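Local coordinates for protein nadb-ler3 (Gallus gallus, PDB 3WXB) that catalyses the NAD(P)H-dependent reduction of carbonyl compounds, as a member of the short-chain dehydrogenase/reductase family expressed in chicken fatty liver, at residues 170-175 / 219-224. Sequence-based numbering, arbitrary orientation.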
loop_
_atom_site.group_PDB
_atom_site.type_symbol
_atom_site.label_atom_id
_atom_site.label_comp_id
_atom_site.label_asym_id
_atom_site.label_seq_id
_atom_site.Cartn_x
_atom_site.Cartn_y
_atom_site.Cartn_z
ATOM N N SER A 170 26.672 0.918 -1.236
ATOM C CA SER A 170 27.848 1.750 -0.935
ATOM C C SER A 170 27.849 2.939 -1.903
ATOM O O SER A 170 28.433 3.979 -1.612
ATOM C CB SER A 170 29.168 0.960 -1.061
ATOM O OG SER A 170 29.342 0.032 0.011
ATOM N N LYS A 171 27.174 2.809 -3.031
ATOM C CA LYS A 171 27.141 3.862 -4.059
ATOM C C LYS A 171 25.996 4.908 -3.832
ATOM O O LYS A 171 26.232 6.050 -3.409
ATOM C CB LYS A 171 27.110 3.201 -5.439
ATOM C CG LYS A 171 26.837 4.155 -6.668
ATOM C CD LYS A 171 26.846 3.387 -8.001
ATOM C CE LYS A 171 26.606 4.365 -9.125
ATOM N NZ LYS A 171 26.782 3.751 -10.479
ATOM N N ALA A 172 24.745 4.537 -4.117
ATOM C CA ALA A 172 23.625 5.440 -3.859
ATOM C C ALA A 172 22.438 4.524 -3.699
ATOM O O ALA A 172 22.123 3.780 -4.641
ATOM C CB ALA A 172 23.387 6.370 -5.038
ATOM N N ALA A 173 21.799 4.549 -2.534
ATOM C CA ALA A 173 20.706 3.570 -2.226
ATOM C C ALA A 173 19.596 4.217 -1.356
ATOM O O ALA A 173 19.912 5.036 -0.502
ATOM C CB ALA A 173 21.249 2.353 -1.464
ATOM N N ILE A 174 18.365 3.799 -1.551
ATOM C CA ILE A 174 17.251 4.076 -0.679
ATOM C C ILE A 174 16.828 2.758 -0.053
ATOM O O ILE A 174 16.566 1.815 -0.723
ATOM C CB ILE A 174 16.073 4.706 -1.445
ATOM C CG1 ILE A 174 16.443 6.065 -2.007
ATOM C CG2 ILE A 174 14.850 4.788 -0.576
ATOM C CD1 ILE A 174 15.629 6.491 -3.121
ATOM N N ILE A 175 16.802 2.729 1.248
ATOM C CA ILE A 175 16.414 1.590 1.988
ATOM C C ILE A 175 15.074 1.894 2.683
ATOM O O ILE A 175 15.001 2.750 3.494
ATOM C CB ILE A 175 17.455 1.218 3.061
ATOM C CG1 ILE A 175 18.857 1.213 2.488
ATOM C CG2 ILE A 175 17.109 -0.064 3.748
ATOM C CD1 ILE A 175 18.932 0.540 1.157
ATOM N N HIS A 219 19.300 6.578 -12.954
ATOM C CA HIS A 219 20.100 7.522 -12.208
ATOM C C HIS A 219 21.280 6.927 -11.431
ATOM O O HIS A 219 22.028 7.684 -10.799
ATOM C CB HIS A 219 19.207 8.272 -11.243
ATOM C CG HIS A 219 18.192 9.151 -11.919
ATOM N ND1 HIS A 219 16.910 9.322 -11.428
ATOM C CD2 HIS A 219 18.289 9.941 -13.012
ATOM C CE1 HIS A 219 16.255 10.175 -12.201
ATOM N NE2 HIS A 219 17.065 10.555 -13.178
ATOM N N GLY A 220 21.396 5.601 -11.423
ATOM C CA GLY A 220 22.389 4.901 -10.606
ATOM C C GLY A 220 22.007 4.699 -9.126
ATOM O O GLY A 220 22.875 4.496 -8.291
ATOM N N ILE A 221 20.715 4.710 -8.814
ATOM C CA ILE A 221 20.255 4.582 -7.417
ATOM C C ILE A 221 19.607 3.222 -7.145
ATOM O O ILE A 221 18.687 2.825 -7.859
ATOM C CB ILE A 221 19.247 5.713 -7.103
ATOM C CG1 ILE A 221 19.996 7.032 -7.258
ATOM C CG2 ILE A 221 18.673 5.490 -5.667
ATOM C CD1 ILE A 221 19.132 8.256 -7.168
ATOM N N PHE A 222 20.101 2.514 -6.145
ATOM C CA PHE A 222 19.615 1.206 -5.761
ATOM C C PHE A 222 18.464 1.394 -4.757
ATOM O O PHE A 222 18.525 2.311 -3.950
ATOM C CB PHE A 222 20.770 0.485 -5.063
ATOM C CG PHE A 222 20.418 -0.862 -4.567
ATOM C CD1 PHE A 222 20.434 -1.954 -5.402
ATOM C CD2 PHE A 222 20.017 -1.036 -3.273
ATOM C CE1 PHE A 222 20.083 -3.229 -4.903
ATOM C CE2 PHE A 222 19.654 -2.310 -2.769
ATOM C CZ PHE A 222 19.699 -3.412 -3.595
ATOM N N CYS A 223 17.428 0.548 -4.809
ATOM C CA CYS A 223 16.310 0.621 -3.839
ATOM C C CYS A 223 15.946 -0.756 -3.346
ATOM O O CYS A 223 16.004 -1.734 -4.124
ATOM C CB CYS A 223 15.068 1.252 -4.478
ATOM S SG CYS A 223 15.335 2.823 -5.205
ATOM N N VAL A 224 15.570 -0.886 -2.079
ATOM C CA VAL A 224 15.230 -2.204 -1.550
ATOM C C VAL A 224 14.309 -2.021 -0.328
ATOM O O VAL A 224 14.408 -0.987 0.320
ATOM C CB VAL A 224 16.466 -3.022 -1.121
ATOM C CG1 VAL A 224 17.186 -2.418 0.128
ATOM C CG2 VAL A 224 16.082 -4.481 -0.872
HETATM O O HOH W 1 23.740 2.441 -6.465
#
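Strands 173-175 and 222-224 run parallel, their axes 4.6 Å apart at closest approach and 11° from exact alignment, joined by three backbone hydrogen bonds: Phe222 N to Ala172 O (2.8 Å), Ile174 N to Phe222 O (2.8 Å) and a longer one from Val224 N to Ile174 O (3.2 Å). Where the chains enter the sheet, a water sits 2.8 Å from Ala172 O and 2.9 Å from Gly220 O, within hydrogen-bonding distance of both carbonyls. The extended chain of Lys171 passes Gly220 O with its CE, while its NZ bonds to Gly166 O. On one face, Ala173 CB meets CD2 at the edge of the Phe222 ring, near the ring plane. Farther along, Ile175 CD1 packs against Val224 CG1 at 3.6 Å, the two side chains lying side by side; chi1 of 68° sets this Val224 methyl between its backbone N and carbonyl carbon. These are neighbouring inner strands of the seven-stranded parallel Rossmann sheet, linked by a crossover through helix 196-216. Ile174 points to the other face, where its CD1 touches Ile221 CG2 at 4.1 Å, the side chains crossing at a slant, and approaches Cys223 SG. Helices 130-160 and 196-216 cover this side, with Leu152 and Tyr216 against Ile221.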